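Local coordinates for S locus protein 11 (Brassica campestris, PDB 6KYW), which probably serves as the pollen-borne, secreted ligand of self-incompatibility, a small cysteine-rich protein of the defensin-like family recognised by a receptor on the stigma, at residues C20-S32 with M36-C46. Sequence-based numbering, arbitrary orientation.
Sequences CKTLYPRGQCTCS and MNTHSCDCKSC
Cys29 and Cys43 face each other as a non-hydrogen-bonded pair in an antiparallel beta hairpin, strands 29-33 and 38-43 of a defensin-like fold. Their sulfurs join across the strands in a disulfide with a chi3 of 107°. Two residues along, on the same face, Cys41 turns to Cys20 instead. That second disulfide ties the hairpin to helix 14-20. Cys31, opposite Cys41, bonds to Cys12.

Leu23 packs under this face. Its CD1 meets Cys43 SG at 3.6 Å and also touches the carbonyl of Cys41. Tyr24 follows with CG anti to its own carbonyl carbon (chi1 -66°), which brings the ring edge to Cys43 and turns a face to Cys46. Cys43 SG meets the ring edge in plane, 3.5 Å from Tyr24 CD2. Cys46 instead covers a face: its CB sits 3.4 Å from the Tyr24 ring centroid, a CH-pi contact, and its SG lies over the same face. The Tyr24 hydroxyl is hydrogen-bonded to the backbone N of Arg4. With an alanine in place of Tyr24, Cys46 would probably lose the ring it rests on, a gap would open beside Cys43 and the backbone N of Arg4 would lose its hydroxyl partner.

The hairpin backbone is closed by paired bonds between Thr30 and Asp42 and between Ser32 and Ser40. Beyond the strand end, Gln28 O accepts Lys44 N at 2.8 Å.

The face of Thr30, Ser32, Ser40 and Asp42 is polar, yet apolar side chains of another protein chain pack on Ser32, Ser40 and Asp42. A water there is hydrogen-bonded to Thr30 O, Ser32 OG and Asp42 OD2. Ser40 OG donates to the syn lone pair of Asp42 OD2 at 2.6 Å.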
# COMPACT_ATOMS: atom_id res chain seq x y z
N CYS C 20 -9.72 19.48 -6.88
CA CYS C 20 -10.86 18.57 -6.99
C CYS C 20 -12.09 19.32 -7.48
O CYS C 20 -12.94 18.76 -8.19
CB CYS C 20 -11.19 17.92 -5.64
SG CYS C 20 -10.02 16.75 -4.91
N LYS C 21 -12.21 20.59 -7.09
CA LYS C 21 -13.33 21.45 -7.43
C LYS C 21 -13.44 21.74 -8.92
O LYS C 21 -14.47 22.24 -9.35
CB LYS C 21 -13.21 22.76 -6.66
CG LYS C 21 -14.49 23.54 -6.58
CD LYS C 21 -14.53 24.30 -5.27
CE LYS C 21 -14.17 23.37 -4.13
NZ LYS C 21 -13.90 24.14 -2.89
N THR C 22 -12.41 21.43 -9.72
CA THR C 22 -12.48 21.63 -11.17
C THR C 22 -13.21 20.51 -11.90
O THR C 22 -13.40 20.61 -13.12
CB THR C 22 -11.07 21.76 -11.78
OG1 THR C 22 -11.18 22.32 -13.09
CG2 THR C 22 -10.40 20.37 -11.94
N LEU C 23 -13.59 19.43 -11.22
CA LEU C 23 -14.09 18.29 -11.97
C LEU C 23 -15.45 18.57 -12.60
O LEU C 23 -15.70 18.20 -13.75
CB LEU C 23 -14.17 17.07 -11.06
CG LEU C 23 -12.86 16.38 -10.70
CD1 LEU C 23 -13.16 15.16 -9.81
CD2 LEU C 23 -12.05 16.00 -11.97
N TYR C 24 -16.35 19.21 -11.85
CA TYR C 24 -17.68 19.63 -12.26
C TYR C 24 -17.85 21.10 -11.90
O TYR C 24 -17.21 21.60 -10.98
CB TYR C 24 -18.78 18.81 -11.56
CG TYR C 24 -18.83 17.33 -11.92
CD1 TYR C 24 -19.51 16.89 -13.05
CD2 TYR C 24 -18.21 16.38 -11.11
CE1 TYR C 24 -19.56 15.56 -13.38
CE2 TYR C 24 -18.26 15.03 -11.43
CZ TYR C 24 -18.93 14.63 -12.57
OH TYR C 24 -18.99 13.28 -12.90
N PRO C 25 -18.69 21.83 -12.64
CA PRO C 25 -18.91 23.24 -12.29
C PRO C 25 -19.94 23.43 -11.19
O PRO C 25 -20.00 24.53 -10.62
CB PRO C 25 -19.39 23.85 -13.61
CG PRO C 25 -19.97 22.70 -14.37
CD PRO C 25 -19.23 21.47 -13.96
N ARG C 26 -20.72 22.41 -10.87
CA ARG C 26 -21.60 22.35 -9.71
C ARG C 26 -21.19 21.15 -8.86
O ARG C 26 -20.49 20.24 -9.32
CB ARG C 26 -23.08 22.20 -10.12
CG ARG C 26 -23.42 22.83 -11.46
CD ARG C 26 -24.92 22.86 -11.76
NE ARG C 26 -25.49 21.55 -12.11
CZ ARG C 26 -25.51 21.03 -13.33
NH1 ARG C 26 -24.95 21.67 -14.35
NH2 ARG C 26 -26.07 19.84 -13.53
N GLY C 27 -21.66 21.14 -7.61
CA GLY C 27 -21.58 19.96 -6.77
C GLY C 27 -20.42 19.98 -5.79
O GLY C 27 -19.56 20.88 -5.78
N GLN C 28 -20.41 18.93 -4.95
CA GLN C 28 -19.46 18.77 -3.84
C GLN C 28 -18.35 17.81 -4.25
O GLN C 28 -18.57 16.61 -4.37
CB GLN C 28 -20.18 18.28 -2.60
CG GLN C 28 -21.35 19.14 -2.19
CD GLN C 28 -22.25 18.48 -1.15
OE1 GLN C 28 -23.08 17.63 -1.46
NE2 GLN C 28 -22.07 18.87 0.11
N CYS C 29 -17.14 18.36 -4.44
CA CYS C 29 -15.96 17.63 -4.86
C CYS C 29 -14.86 17.79 -3.81
O CYS C 29 -14.53 18.92 -3.42
CB CYS C 29 -15.47 18.14 -6.22
SG CYS C 29 -16.62 17.92 -7.60
N THR C 30 -14.29 16.68 -3.36
CA THR C 30 -13.24 16.75 -2.35
C THR C 30 -12.15 15.70 -2.58
O THR C 30 -12.25 14.82 -3.45
CB THR C 30 -13.80 16.61 -0.92
OG1 THR C 30 -12.87 17.18 0.02
CG2 THR C 30 -14.05 15.15 -0.57
N CYS C 31 -11.11 15.82 -1.77
CA CYS C 31 -9.91 15.00 -1.82
C CYS C 31 -9.99 13.95 -0.70
O CYS C 31 -10.36 14.28 0.43
CB CYS C 31 -8.69 15.91 -1.65
SG CYS C 31 -7.10 15.24 -2.10
N SER C 32 -9.69 12.69 -1.03
CA SER C 32 -9.71 11.60 -0.06
C SER C 32 -8.34 10.92 -0.05
O SER C 32 -7.91 10.39 -1.08
CB SER C 32 -10.79 10.57 -0.39
OG SER C 32 -12.07 11.13 -0.38
N MET C 36 -1.76 2.78 0.16
CA MET C 36 -0.57 2.69 -0.70
C MET C 36 -0.00 4.05 -1.06
O MET C 36 0.61 4.20 -2.12
CB MET C 36 -0.84 1.88 -1.97
CG MET C 36 -1.54 0.56 -1.73
SD MET C 36 -1.23 -0.65 -2.95
CE MET C 36 -2.64 -1.63 -2.59
N ASN C 37 -0.20 5.06 -0.19
CA ASN C 37 0.26 6.42 -0.44
C ASN C 37 -0.32 7.00 -1.74
O ASN C 37 0.40 7.57 -2.57
CB ASN C 37 1.79 6.50 -0.44
CG ASN C 37 2.30 7.94 -0.34
OD1 ASN C 37 1.75 8.77 0.40
ND2 ASN C 37 3.34 8.25 -1.10
N THR C 38 -1.63 6.87 -1.92
CA THR C 38 -2.34 7.58 -2.99
C THR C 38 -3.49 8.39 -2.40
O THR C 38 -3.97 8.10 -1.30
CB THR C 38 -2.90 6.64 -4.09
OG1 THR C 38 -3.99 5.85 -3.56
CG2 THR C 38 -1.83 5.73 -4.65
N HIS C 39 -3.91 9.42 -3.14
CA HIS C 39 -5.14 10.15 -2.85
C HIS C 39 -5.97 10.29 -4.13
O HIS C 39 -5.47 10.11 -5.25
CB HIS C 39 -4.83 11.53 -2.25
CG HIS C 39 -4.15 12.47 -3.20
ND1 HIS C 39 -2.80 12.42 -3.45
CD2 HIS C 39 -4.63 13.48 -3.96
CE1 HIS C 39 -2.48 13.35 -4.33
NE2 HIS C 39 -3.57 14.01 -4.65
N SER C 40 -7.26 10.60 -3.96
CA SER C 40 -8.15 10.79 -5.10
C SER C 40 -9.02 12.04 -4.95
O SER C 40 -9.38 12.45 -3.85
CB SER C 40 -9.07 9.57 -5.30
OG SER C 40 -9.91 9.35 -4.17
N CYS C 41 -9.36 12.62 -6.10
CA CYS C 41 -10.37 13.67 -6.22
C CYS C 41 -11.68 13.06 -6.73
O CYS C 41 -11.71 12.49 -7.83
CB CYS C 41 -9.89 14.77 -7.17
SG CYS C 41 -8.83 16.02 -6.39
N ASP C 42 -12.74 13.14 -5.94
CA ASP C 42 -14.03 12.59 -6.35
C ASP C 42 -15.13 13.56 -5.95
O ASP C 42 -14.95 14.44 -5.10
CB ASP C 42 -14.31 11.22 -5.73
CG ASP C 42 -13.12 10.28 -5.85
OD1 ASP C 42 -13.10 9.46 -6.80
OD2 ASP C 42 -12.21 10.37 -5.00
N CYS C 43 -16.30 13.38 -6.55
CA CYS C 43 -17.41 14.30 -6.34
C CYS C 43 -18.63 13.52 -5.87
O CYS C 43 -19.08 12.59 -6.55
CB CYS C 43 -17.71 15.07 -7.62
SG CYS C 43 -16.25 16.00 -8.19
N LYS C 44 -19.15 13.91 -4.72
CA LYS C 44 -20.39 13.39 -4.16
C LYS C 44 -21.64 14.06 -4.73
O LYS C 44 -22.74 13.54 -4.57
CB LYS C 44 -20.31 13.55 -2.63
CG LYS C 44 -21.55 13.26 -1.84
CD LYS C 44 -21.39 13.80 -0.43
CE LYS C 44 -20.77 15.21 -0.44
NZ LYS C 44 -20.85 15.85 0.91
N SER C 45 -21.49 15.19 -5.43
CA SER C 45 -22.58 15.91 -6.06
C SER C 45 -22.05 16.50 -7.35
O SER C 45 -20.85 16.79 -7.45
CB SER C 45 -23.11 17.05 -5.19
OG SER C 45 -23.50 16.60 -3.91
N CYS C 46 -22.94 16.70 -8.34
CA CYS C 46 -22.50 17.36 -9.58
C CYS C 46 -23.67 17.97 -10.37
O CYS C 46 -24.79 17.46 -10.36
CB CYS C 46 -21.73 16.38 -10.47
SG CYS C 46 -22.62 14.83 -10.72
O HOH W 1 -12.69 12.30 -2.80